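Local coordinates for 3-oxoacyl-(acyl-carrier protein) synthase II (Thermus thermophilus, PDB 1J3N), which catalyses the condensing step of fatty acid elongation, joining a malonyl unit on acyl-carrier protein to a growing acyl chain, and works as a homodimer, at the interface of chains A and B. Sequence-based numbering; all coordinates share one arbitrary frame. Chains: chain A/B, 3-oxoacyl-(acyl-carrier protein) synthase II.

Contacts 1 and 2 belong to one two-fold symmetric interface, and the centres of their C-alpha atoms lie about 20 Å apart. They share residues 153 and 260, with the chains exchanged. In contact 1 the arginine comes from chain A and the proline from chain B; in contact 2 it is the reverse. Strand 253-262 therefore meets the segment around residue 153 twice. Contact 1 involves the charged end of the arginine and its acidic partners. Contact 2 involves its aliphatic part and backbone, with B:Arg283 of helix 275-288 bonded to the carbonyl. Together they tie the two subunits by charge, packing and water.

Contact 1: the interface of chains A and B. Residues chain A 166, 258, 260; chain B 153, 155, 174, 179.
A:Phe258 and A:Arg260 both lie on strand 253-262 in extended backbone conformation, and A:Arg260 reaches across to B:Glu179, B:Met174 and B:Pro153. Its guanidinium bridges two acids, one from each subunit. NH2 of A:Arg260 donates to the carboxylate oxygen OE1 of B:Glu179 at 2.9 Å in a salt bridge. The acceptor lies nearly in the guanidinium plane and is met on its syn side. The two flat groups are nevertheless turned 58° apart. On the other branch, NH1 of A:Arg260 meets the carboxylate oxygen OD1 of A:Asp166 at 2.7 Å, within the same chain. This partner is tilted out of the guanidinium plane. The second oxygen of the same carboxylate, OD2 of A:Asp166, accepts from the hydroxyl OG of B:Ser155 at 2.8 Å. That donor approaches on the syn side but 33° out of the carboxylate plane. A:Asp166 thus takes one bond from its own subunit and one from the partner. A bend at chi3 (-57°) sets the guanidinium of A:Arg260 between the two carboxylates, NH1 toward A:Asp166 and NH2 toward B:Glu179.

One face of the guanidinium of A:Arg260 is backed by the ring of A:Phe258, whose CZ sits 3.2 Å above its plane, toward the rim. The ring edge also points at A:Asp166 OD1. On the opposite face, set off toward NH2, the methyl CE of B:Met174 lies 3.8 Å from A:Arg260 CZ. B:Pro153 crosses the aliphatic part of the arginine at about a right angle. With an alanine at A:Arg260, the carboxylates of A:Asp166 and B:Glu179 would probably lose their shared cationic partner and the methyl of B:Met174 its contact. The neighbouring charges are likely to stabilise both acids as carboxylates. At the proline, CB of B:Pro153 packs 4.0 Å from CB of A:Arg260.

Contact 2: the interface of chains A and B. Residues chain A 151-154; chain B 260-261, 283.
A:Pro153 packs on B:Arg260, the two-fold twin of the proline-arginine pair in contact 1. Here the ring atom CG of A:Pro153 also faces the backbone carbonyl O of B:Arg260, at 3.7 Å. The apolar ring thus rests on both the aliphatic base and the backbone of the arginine. Beside it, the guanidinium of B:Arg283 makes a direct polar bond. NH1 of B:Arg283 donates to the backbone O of A:Thr151 at 3.1 Å, with 153° at the hydrogen. The donor is tilted 20° from the carbonyl plane.

The same NH1 also binds within its own subunit. NH1 of B:Arg283 donates to the carbonyl O of B:Arg260 at 2.9 Å, in the carbonyl plane and on a lone pair. One nitrogen therefore links the loop of chain A to strand 253-262 of chain B. This second bond probably helps to hold the guanidinium where it can reach A:Thr151. B:Arg283 stands on helix 275-288. Its chain runs extended from CG to NE, which carries the guanidinium out from the helix to the strand.

Next along the strand, B:Ser261 brings its CB against the same A:Thr151 carbonyl. A water joins the backbones of B:Ser261 and A:Ser154. The oxygen of water 1 lies 2.9 Å from O of B:Ser261. It is also 3.2 Å from O of A:Ser154. The water bridges A:Ser154 N and B:Ser261 O, which are 4.4 Å apart. On the chain A side, the amide N of A:Ser154 lies 2.7 Å from the oxygen of water 1.

Contact 1: the interface of chains A and B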
loop_
_atom_site.group_PDB
_atom_site.type_symbol
_atom_site.label_atom_id
_atom_site.label_comp_id
_atom_site.label_asym_id
_atom_site.label_seq_id
_atom_site.Cartn_x
_atom_site.Cartn_y
_atom_site.Cartn_z
ATOM N N ASP A 166 6.730 5.405 5.014
ATOM C CA ASP A 166 6.890 4.578 3.825
ATOM C C ASP A 166 6.318 5.371 2.636
ATOM O O ASP A 166 6.919 5.432 1.556
ATOM C CB ASP A 166 6.102 3.271 4.026
ATOM C CG ASP A 166 6.638 2.108 3.200
ATOM O OD1 ASP A 166 7.370 2.330 2.211
ATOM O OD2 ASP A 166 6.298 0.954 3.540
ATOM N N PHE A 258 15.992 8.013 3.202
ATOM C CA PHE A 258 14.880 7.082 3.345
ATOM C C PHE A 258 15.472 5.693 3.604
ATOM O O PHE A 258 16.249 5.176 2.803
ATOM C CB PHE A 258 14.036 7.098 2.061
ATOM C CG PHE A 258 12.880 6.131 2.063
ATOM C CD1 PHE A 258 12.121 5.921 3.212
ATOM C CD2 PHE A 258 12.517 5.468 0.890
ATOM C CE1 PHE A 258 11.008 5.061 3.189
ATOM C CE2 PHE A 258 11.415 4.616 0.856
ATOM C CZ PHE A 258 10.659 4.414 2.006
ATOM N N ARG A 260 14.650 1.615 5.038
ATOM C CA ARG A 260 13.680 0.608 5.422
ATOM C C ARG A 260 14.301 -0.750 5.700
ATOM O O ARG A 260 15.351 -1.090 5.160
ATOM C CB ARG A 260 12.626 0.470 4.331
ATOM C CG ARG A 260 11.657 1.637 4.273
ATOM C CD ARG A 260 10.632 1.403 3.191
ATOM N NE ARG A 260 11.271 1.205 1.896
ATOM C CZ ARG A 260 10.612 1.021 0.754
ATOM N NH1 ARG A 260 9.285 1.011 0.753
ATOM N NH2 ARG A 260 11.280 0.860 -0.386
ATOM N N PRO B 153 13.977 -4.212 2.786
ATOM C CA PRO B 153 12.715 -3.467 2.851
ATOM C C PRO B 153 11.488 -4.371 2.721
ATOM O O PRO B 153 11.467 -5.300 1.911
ATOM C CB PRO B 153 12.843 -2.488 1.685
ATOM C CG PRO B 153 14.310 -2.180 1.698
ATOM C CD PRO B 153 14.925 -3.559 1.865
ATOM N N SER B 155 7.524 -3.755 2.175
ATOM C CA SER B 155 6.440 -2.817 1.953
ATOM C C SER B 155 5.224 -3.486 1.329
ATOM O O SER B 155 5.260 -4.655 0.942
ATOM C CB SER B 155 6.903 -1.642 1.082
ATOM O OG SER B 155 6.005 -0.544 1.208
ATOM N N MET B 174 13.093 -0.521 -6.144
ATOM C CA MET B 174 13.821 -0.949 -4.966
ATOM C C MET B 174 15.197 -1.455 -5.397
ATOM O O MET B 174 16.217 -1.007 -4.882
ATOM C CB MET B 174 13.028 -2.055 -4.274
ATOM C CG MET B 174 13.203 -2.148 -2.771
ATOM S SD MET B 174 11.914 -3.198 -2.037
ATOM C CE MET B 174 10.669 -1.985 -1.625
ATOM N N GLU B 179 18.335 -0.625 -2.867
ATOM C CA GLU B 179 17.783 -0.886 -1.537
ATOM C C GLU B 179 17.686 -2.393 -1.306
ATOM O O GLU B 179 17.362 -2.847 -0.206
ATOM C CB GLU B 179 16.384 -0.264 -1.388
ATOM C CG GLU B 179 16.297 1.250 -1.652
ATOM C CD GLU B 179 14.938 1.842 -1.262
ATOM O OE1 GLU B 179 13.908 1.167 -1.471
ATOM O OE2 GLU B 179 14.894 2.984 -0.758
#

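Contact 2: the interface of chains A and B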
loop_
_atom_site.group_PDB
_atom_site.type_symbol
_atom_site.label_atom_id
_atom_site.label_comp_id
_atom_site.label_asym_id
_atom_site.label_seq_id
_atom_site.Cartn_x
_atom_site.Cartn_y
_atom_site.Cartn_z
ATOM N N THR A 151 -2.854 14.113 -12.482
ATOM C CA THR A 151 -2.780 12.856 -13.217
ATOM C C THR A 151 -1.427 12.141 -13.163
ATOM O O THR A 151 -1.161 11.225 -13.956
ATOM C CB THR A 151 -3.172 13.055 -14.695
ATOM O OG1 THR A 151 -2.275 13.990 -15.298
ATOM C CG2 THR A 151 -4.607 13.585 -14.802
ATOM N N GLY A 152 -0.570 12.579 -12.247
ATOM C CA GLY A 152 0.712 11.927 -12.064
ATOM C C GLY A 152 0.438 10.635 -11.302
ATOM O O GLY A 152 -0.702 10.405 -10.871
ATOM N N PRO A 153 1.444 9.767 -11.109
ATOM C CA PRO A 153 1.241 8.507 -10.382
ATOM C C PRO A 153 0.414 8.668 -9.099
ATOM O O PRO A 153 0.644 9.592 -8.321
ATOM C CB PRO A 153 2.669 8.050 -10.099
ATOM C CG PRO A 153 3.392 8.491 -11.333
ATOM C CD PRO A 153 2.845 9.897 -11.555
ATOM N N SER A 154 -0.544 7.768 -8.893
ATOM C CA SER A 154 -1.418 7.797 -7.721
ATOM C C SER A 154 -1.339 6.437 -7.033
ATOM O O SER A 154 -2.004 5.484 -7.445
ATOM C CB SER A 154 -2.864 8.083 -8.156
ATOM O OG SER A 154 -3.707 8.332 -7.045
ATOM N N ARG B 260 2.891 4.888 -14.558
ATOM C CA ARG B 260 1.691 5.082 -13.740
ATOM C C ARG B 260 1.032 6.438 -13.979
ATOM O O ARG B 260 1.676 7.393 -14.402
ATOM C CB ARG B 260 2.025 4.956 -12.250
ATOM C CG ARG B 260 2.354 3.548 -11.778
ATOM C CD ARG B 260 2.673 3.552 -10.283
ATOM N NE ARG B 260 3.876 4.333 -9.998
ATOM C CZ ARG B 260 4.392 4.510 -8.784
ATOM N NH1 ARG B 260 3.811 3.958 -7.722
ATOM N NH2 ARG B 260 5.492 5.240 -8.631
ATOM N N SER B 261 -0.264 6.509 -13.697
ATOM C CA SER B 261 -1.026 7.739 -13.853
ATOM C C SER B 261 -2.340 7.569 -13.113
ATOM O O SER B 261 -2.627 6.495 -12.596
ATOM C CB SER B 261 -1.322 8.014 -15.324
ATOM O OG SER B 261 -2.252 7.067 -15.824
ATOM N N ARG B 283 4.085 6.310 -20.454
ATOM C CA ARG B 283 5.108 6.465 -19.432
ATOM C C ARG B 283 5.954 5.222 -19.250
ATOM O O ARG B 283 7.163 5.318 -19.039
ATOM C CB ARG B 283 4.462 6.871 -18.114
ATOM C CG ARG B 283 4.026 8.311 -18.134
ATOM C CD ARG B 283 3.140 8.676 -16.966
ATOM N NE ARG B 283 3.031 10.128 -16.885
ATOM C CZ ARG B 283 2.208 10.786 -16.078
ATOM N NH1 ARG B 283 1.395 10.131 -15.260
ATOM N NH2 ARG B 283 2.206 12.110 -16.094
HETATM O O HOH W 1 -0.910 5.543 -10.459
#